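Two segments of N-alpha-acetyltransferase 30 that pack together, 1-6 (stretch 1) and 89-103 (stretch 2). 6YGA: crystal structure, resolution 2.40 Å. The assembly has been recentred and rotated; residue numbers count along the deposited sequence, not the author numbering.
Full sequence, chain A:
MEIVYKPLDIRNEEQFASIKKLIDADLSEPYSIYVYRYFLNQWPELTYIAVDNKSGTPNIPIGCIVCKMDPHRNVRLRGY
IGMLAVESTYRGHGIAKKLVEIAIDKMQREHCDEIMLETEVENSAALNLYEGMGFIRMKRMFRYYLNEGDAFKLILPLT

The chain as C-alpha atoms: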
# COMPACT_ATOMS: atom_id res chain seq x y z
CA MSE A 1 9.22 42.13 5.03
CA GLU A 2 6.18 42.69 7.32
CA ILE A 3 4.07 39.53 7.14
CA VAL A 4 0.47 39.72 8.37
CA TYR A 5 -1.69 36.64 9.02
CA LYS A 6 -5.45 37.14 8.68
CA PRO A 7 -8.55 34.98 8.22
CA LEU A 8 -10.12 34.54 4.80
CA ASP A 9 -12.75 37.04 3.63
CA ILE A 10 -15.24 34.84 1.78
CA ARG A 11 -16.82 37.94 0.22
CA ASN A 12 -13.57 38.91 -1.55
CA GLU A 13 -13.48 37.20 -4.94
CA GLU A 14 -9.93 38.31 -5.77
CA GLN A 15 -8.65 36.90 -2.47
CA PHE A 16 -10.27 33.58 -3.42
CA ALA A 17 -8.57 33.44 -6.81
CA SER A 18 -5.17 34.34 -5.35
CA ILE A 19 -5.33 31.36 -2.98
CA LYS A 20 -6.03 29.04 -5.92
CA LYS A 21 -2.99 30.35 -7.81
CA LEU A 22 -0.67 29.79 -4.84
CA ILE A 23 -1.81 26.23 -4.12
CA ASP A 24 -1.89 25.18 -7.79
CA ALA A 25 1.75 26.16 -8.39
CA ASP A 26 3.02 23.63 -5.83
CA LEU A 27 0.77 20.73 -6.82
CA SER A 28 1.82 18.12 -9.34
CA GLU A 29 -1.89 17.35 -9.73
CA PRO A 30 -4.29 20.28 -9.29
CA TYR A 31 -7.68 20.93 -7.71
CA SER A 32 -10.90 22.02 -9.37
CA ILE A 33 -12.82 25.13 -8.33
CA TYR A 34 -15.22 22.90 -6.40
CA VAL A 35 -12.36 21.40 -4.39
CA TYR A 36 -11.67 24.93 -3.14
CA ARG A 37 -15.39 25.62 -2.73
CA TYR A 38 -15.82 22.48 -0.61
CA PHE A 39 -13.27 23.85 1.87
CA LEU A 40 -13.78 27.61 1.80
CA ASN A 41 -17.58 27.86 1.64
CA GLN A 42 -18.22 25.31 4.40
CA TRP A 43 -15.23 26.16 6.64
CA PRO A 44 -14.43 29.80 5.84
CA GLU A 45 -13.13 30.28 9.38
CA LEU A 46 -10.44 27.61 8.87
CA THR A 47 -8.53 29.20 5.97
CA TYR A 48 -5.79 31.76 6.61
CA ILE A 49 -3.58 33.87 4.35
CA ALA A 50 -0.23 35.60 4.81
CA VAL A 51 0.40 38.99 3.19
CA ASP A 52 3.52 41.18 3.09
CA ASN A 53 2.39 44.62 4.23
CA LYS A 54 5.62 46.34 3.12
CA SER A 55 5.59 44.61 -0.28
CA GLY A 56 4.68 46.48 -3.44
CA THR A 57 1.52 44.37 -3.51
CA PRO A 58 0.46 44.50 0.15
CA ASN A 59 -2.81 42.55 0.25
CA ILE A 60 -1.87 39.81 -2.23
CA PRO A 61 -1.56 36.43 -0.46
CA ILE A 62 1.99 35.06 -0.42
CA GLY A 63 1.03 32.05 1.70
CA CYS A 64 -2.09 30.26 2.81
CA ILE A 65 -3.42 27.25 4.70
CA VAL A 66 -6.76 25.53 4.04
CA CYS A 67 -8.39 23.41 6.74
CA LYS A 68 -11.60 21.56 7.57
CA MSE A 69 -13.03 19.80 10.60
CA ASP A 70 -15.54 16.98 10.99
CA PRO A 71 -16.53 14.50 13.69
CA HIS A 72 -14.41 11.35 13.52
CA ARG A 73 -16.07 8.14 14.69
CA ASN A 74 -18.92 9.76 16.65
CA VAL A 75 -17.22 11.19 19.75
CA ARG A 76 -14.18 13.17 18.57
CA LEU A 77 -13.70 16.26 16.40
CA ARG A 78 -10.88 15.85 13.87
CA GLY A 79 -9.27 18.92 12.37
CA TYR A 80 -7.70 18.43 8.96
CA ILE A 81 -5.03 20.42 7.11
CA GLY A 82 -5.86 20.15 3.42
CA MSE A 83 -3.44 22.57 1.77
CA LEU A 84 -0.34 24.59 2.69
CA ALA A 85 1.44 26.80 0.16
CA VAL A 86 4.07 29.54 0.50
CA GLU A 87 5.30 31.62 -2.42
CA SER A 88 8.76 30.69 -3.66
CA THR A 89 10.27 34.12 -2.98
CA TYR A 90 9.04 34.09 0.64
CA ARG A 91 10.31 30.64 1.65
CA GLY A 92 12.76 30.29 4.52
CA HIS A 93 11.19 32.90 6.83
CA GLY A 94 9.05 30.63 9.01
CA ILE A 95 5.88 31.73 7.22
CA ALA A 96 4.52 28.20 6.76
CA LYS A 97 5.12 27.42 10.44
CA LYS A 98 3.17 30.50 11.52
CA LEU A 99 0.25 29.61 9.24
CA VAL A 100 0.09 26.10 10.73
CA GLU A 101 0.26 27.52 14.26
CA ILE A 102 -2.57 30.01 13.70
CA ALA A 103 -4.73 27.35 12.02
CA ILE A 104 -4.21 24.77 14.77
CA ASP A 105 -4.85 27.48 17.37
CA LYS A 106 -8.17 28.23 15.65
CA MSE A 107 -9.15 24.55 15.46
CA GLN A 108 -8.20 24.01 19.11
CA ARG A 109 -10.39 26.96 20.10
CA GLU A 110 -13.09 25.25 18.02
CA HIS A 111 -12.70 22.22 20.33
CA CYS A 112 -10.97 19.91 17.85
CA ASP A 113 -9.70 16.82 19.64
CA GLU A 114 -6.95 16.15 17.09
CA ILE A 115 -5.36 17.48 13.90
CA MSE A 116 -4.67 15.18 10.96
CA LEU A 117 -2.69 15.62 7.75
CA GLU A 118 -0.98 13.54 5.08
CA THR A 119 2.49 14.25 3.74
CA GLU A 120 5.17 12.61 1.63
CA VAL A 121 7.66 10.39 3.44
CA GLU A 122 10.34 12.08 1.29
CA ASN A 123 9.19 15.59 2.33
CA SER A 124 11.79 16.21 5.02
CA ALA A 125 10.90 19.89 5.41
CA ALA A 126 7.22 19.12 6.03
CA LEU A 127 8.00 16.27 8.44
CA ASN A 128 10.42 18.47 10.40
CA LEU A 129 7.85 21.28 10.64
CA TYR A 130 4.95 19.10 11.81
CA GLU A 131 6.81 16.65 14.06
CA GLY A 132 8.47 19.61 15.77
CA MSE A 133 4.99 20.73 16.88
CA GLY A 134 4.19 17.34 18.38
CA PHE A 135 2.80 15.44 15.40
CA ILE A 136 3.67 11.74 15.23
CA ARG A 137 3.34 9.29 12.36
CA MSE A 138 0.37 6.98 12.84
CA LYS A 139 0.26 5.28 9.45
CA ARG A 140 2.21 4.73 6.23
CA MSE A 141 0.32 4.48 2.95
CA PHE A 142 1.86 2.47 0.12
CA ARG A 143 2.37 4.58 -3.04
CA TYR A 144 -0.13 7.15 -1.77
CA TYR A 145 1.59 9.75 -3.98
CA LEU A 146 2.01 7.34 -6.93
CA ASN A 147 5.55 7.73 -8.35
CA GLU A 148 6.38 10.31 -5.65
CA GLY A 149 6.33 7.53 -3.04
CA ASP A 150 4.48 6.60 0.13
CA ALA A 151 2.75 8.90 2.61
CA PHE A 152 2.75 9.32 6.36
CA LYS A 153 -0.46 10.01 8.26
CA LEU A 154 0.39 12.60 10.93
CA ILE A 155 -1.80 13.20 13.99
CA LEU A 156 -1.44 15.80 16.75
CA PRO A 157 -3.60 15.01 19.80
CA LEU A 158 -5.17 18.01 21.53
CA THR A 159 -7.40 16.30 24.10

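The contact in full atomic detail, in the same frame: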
# COMPACT_ATOMS: atom_id res chain seq x y z
N MSE A 1 10.33 43.06 4.88
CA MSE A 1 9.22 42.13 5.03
C MSE A 1 8.42 42.40 6.30
O MSE A 1 9.00 42.54 7.38
CB MSE A 1 9.74 40.70 5.03
CG MSE A 1 8.70 39.66 4.69
SE MSE A 1 9.47 37.87 4.70
CE MSE A 1 9.93 37.77 6.59
N GLU A 2 7.08 42.48 6.17
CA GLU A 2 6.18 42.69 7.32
C GLU A 2 4.96 41.79 7.10
O GLU A 2 3.90 42.24 6.65
CB GLU A 2 5.79 44.16 7.46
CG GLU A 2 5.35 44.56 8.86
CD GLU A 2 4.50 45.81 8.88
OE1 GLU A 2 3.29 45.71 8.58
OE2 GLU A 2 5.03 46.89 9.19
N ILE A 3 5.11 40.51 7.44
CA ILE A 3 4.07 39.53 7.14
C ILE A 3 2.91 39.67 8.12
O ILE A 3 3.11 39.82 9.33
CB ILE A 3 4.66 38.12 7.16
CG1 ILE A 3 5.82 38.01 6.17
CG2 ILE A 3 3.61 37.09 6.81
CD1 ILE A 3 5.43 38.31 4.74
N VAL A 4 1.69 39.63 7.58
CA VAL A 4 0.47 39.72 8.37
C VAL A 4 -0.38 38.49 8.07
O VAL A 4 -0.55 38.12 6.90
CB VAL A 4 -0.31 41.01 8.05
CG1 VAL A 4 -1.62 41.06 8.83
CG2 VAL A 4 0.54 42.23 8.36
N TYR A 5 -0.89 37.85 9.12
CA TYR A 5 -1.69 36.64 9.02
C TYR A 5 -3.12 36.97 9.42
O TYR A 5 -3.37 37.43 10.53
CB TYR A 5 -1.13 35.53 9.92
CG TYR A 5 0.35 35.28 9.69
CD1 TYR A 5 1.31 35.97 10.41
CD2 TYR A 5 0.77 34.34 8.76
CE1 TYR A 5 2.66 35.75 10.20
CE2 TYR A 5 2.12 34.10 8.55
CZ TYR A 5 3.05 34.81 9.27
OH TYR A 5 4.39 34.59 9.07
N LYS A 6 -4.06 36.73 8.51
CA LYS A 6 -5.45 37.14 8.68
C LYS A 6 -6.37 36.03 8.19
O LYS A 6 -5.98 35.21 7.36
CB LYS A 6 -5.73 38.44 7.93
CG LYS A 6 -5.13 38.49 6.54
CD LYS A 6 -4.74 39.90 6.15
CE LYS A 6 -5.95 40.82 6.12
NZ LYS A 6 -5.56 42.23 5.85
N THR A 89 9.39 33.04 -3.41
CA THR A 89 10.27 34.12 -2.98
C THR A 89 10.25 34.32 -1.47
O THR A 89 11.21 34.88 -0.93
CB THR A 89 9.87 35.43 -3.67
OG1 THR A 89 8.45 35.60 -3.60
CG2 THR A 89 10.29 35.42 -5.13
N TYR A 90 9.21 33.86 -0.79
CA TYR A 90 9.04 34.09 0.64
C TYR A 90 9.38 32.87 1.48
O TYR A 90 9.12 32.87 2.69
CB TYR A 90 7.62 34.55 0.94
CG TYR A 90 7.35 35.99 0.56
CD1 TYR A 90 7.04 36.34 -0.75
CD2 TYR A 90 7.42 36.99 1.51
CE1 TYR A 90 6.80 37.66 -1.10
CE2 TYR A 90 7.18 38.31 1.17
CZ TYR A 90 6.88 38.64 -0.13
OH TYR A 90 6.64 39.95 -0.47
N ARG A 91 9.96 31.83 0.89
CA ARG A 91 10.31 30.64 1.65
C ARG A 91 11.55 30.89 2.50
O ARG A 91 12.41 31.72 2.18
CB ARG A 91 10.55 29.46 0.71
CG ARG A 91 9.37 29.18 -0.21
CD ARG A 91 9.26 27.70 -0.55
NE ARG A 91 8.06 27.42 -1.33
CZ ARG A 91 8.07 27.15 -2.63
NH1 ARG A 91 9.21 27.12 -3.30
NH2 ARG A 91 6.93 26.90 -3.27
N GLY A 92 11.63 30.18 3.62
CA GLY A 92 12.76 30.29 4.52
C GLY A 92 12.62 31.35 5.60
O GLY A 92 13.62 31.68 6.24
N HIS A 93 11.42 31.88 5.82
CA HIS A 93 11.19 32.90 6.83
C HIS A 93 10.20 32.44 7.90
O HIS A 93 9.63 33.28 8.61
CB HIS A 93 10.71 34.20 6.18
CG HIS A 93 11.70 34.80 5.23
ND1 HIS A 93 12.98 35.15 5.60
CD2 HIS A 93 11.59 35.13 3.92
CE1 HIS A 93 13.62 35.66 4.56
NE2 HIS A 93 12.80 35.65 3.53
N GLY A 94 9.98 31.14 8.02
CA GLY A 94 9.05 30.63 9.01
C GLY A 94 7.60 30.98 8.76
O GLY A 94 6.79 30.93 9.69
N ILE A 95 7.25 31.33 7.52
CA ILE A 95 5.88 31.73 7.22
C ILE A 95 4.94 30.53 7.28
O ILE A 95 3.84 30.62 7.84
CB ILE A 95 5.81 32.43 5.86
CG1 ILE A 95 6.76 33.62 5.83
CG2 ILE A 95 4.39 32.88 5.56
CD1 ILE A 95 6.79 34.32 4.49
N ALA A 96 5.35 29.40 6.71
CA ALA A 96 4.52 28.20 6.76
C ALA A 96 4.27 27.76 8.20
O ALA A 96 3.15 27.36 8.55
CB ALA A 96 5.18 27.07 5.96
N LYS A 97 5.29 27.83 9.05
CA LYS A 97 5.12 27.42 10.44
C LYS A 97 4.11 28.30 11.16
O LYS A 97 3.32 27.82 11.97
CB LYS A 97 6.47 27.44 11.16
CG LYS A 97 6.38 27.14 12.65
CD LYS A 97 7.76 26.99 13.26
CE LYS A 97 7.68 26.71 14.75
NZ LYS A 97 9.02 26.44 15.33
N LYS A 98 4.11 29.60 10.86
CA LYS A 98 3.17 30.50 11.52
C LYS A 98 1.75 30.26 11.04
O LYS A 98 0.79 30.37 11.82
CB LYS A 98 3.58 31.96 11.28
CG LYS A 98 3.01 32.92 12.30
CD LYS A 98 3.46 32.54 13.70
CE LYS A 98 2.82 33.44 14.75
NZ LYS A 98 3.40 33.19 16.10
N LEU A 99 1.58 29.91 9.76
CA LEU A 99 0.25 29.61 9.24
C LEU A 99 -0.31 28.33 9.87
O LEU A 99 -1.50 28.26 10.19
CB LEU A 99 0.29 29.48 7.72
CG LEU A 99 0.31 30.78 6.92
CD1 LEU A 99 0.72 30.52 5.48
CD2 LEU A 99 -1.06 31.44 6.96
N VAL A 100 0.54 27.32 10.06
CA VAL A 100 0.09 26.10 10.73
C VAL A 100 -0.28 26.40 12.17
O VAL A 100 -1.31 25.92 12.67
CB VAL A 100 1.18 25.01 10.64
CG1 VAL A 100 0.75 23.78 11.41
CG2 VAL A 100 1.45 24.65 9.19
N GLU A 101 0.52 27.22 12.85
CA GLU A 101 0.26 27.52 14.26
C GLU A 101 -1.06 28.28 14.43
O GLU A 101 -1.82 28.00 15.36
CB GLU A 101 1.41 28.32 14.85
CG GLU A 101 2.67 27.50 15.11
CD GLU A 101 3.81 28.33 15.69
OE1 GLU A 101 3.80 29.56 15.49
OE2 GLU A 101 4.70 27.75 16.33
N ILE A 102 -1.34 29.24 13.55
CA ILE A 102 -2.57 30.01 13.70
C ILE A 102 -3.78 29.17 13.32
O ILE A 102 -4.87 29.36 13.88
CB ILE A 102 -2.49 31.32 12.89
CG1 ILE A 102 -3.68 32.22 13.21
CG2 ILE A 102 -2.43 31.04 11.40
CD1 ILE A 102 -3.59 33.59 12.58
N ALA A 103 -3.62 28.22 12.39
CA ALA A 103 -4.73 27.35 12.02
C ALA A 103 -5.03 26.34 13.12
O ALA A 103 -6.20 26.10 13.46
CB ALA A 103 -4.43 26.64 10.70

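No hydrogen bond or salt bridge links the two stretches; the 440 Å² they bury together is held by side-chain packing. The strand of stretch 1 runs nearly alongside helix 95-103, their directions 25° apart and their axes 9.9 Å apart at closest approach. Met1, Ile3 and Tyr5 all point their CA-to-CB bonds toward stretch 2, while Glu2 and Val4 make no contact.

Tyr5 contributes most, with 135 Å² covered. Its chi1 of -52° (m) lays the ring along the helix, where Lys98 CG sits over one face, 3.8 Å from the ring centroid and 22° off the normal. The aliphatic part of Lys98 thus serves as a lid, while its end leads away from stretch 1. At the ring edge, Tyr5 CE2 lies 3.9 Å from Ile95 CG2, and Tyr5 CD2 is 3.9 Å from Leu99 CD2. Tyr5 CB meets Ile102 CD1 at 4.1 Å. A broad, flat side chain can therefore touch successive helical turns at once.

Met1, a selenomethionine with 74 Å² covered, reaches the residues that precede the helix. Its SE lies 3.6 Å from His93 CD2 and 3.9 Å from Tyr90 CD2, oblique to both rings. Ile3 CG1 packs 4.2 Å from Ile95 CD1, and Ile3 CD1 lies 4.0 Å from Tyr90 CE2, so the branched side chain of Ile3 meets an aliphatic partner and an aromatic one between the Met1 and Tyr5 contacts.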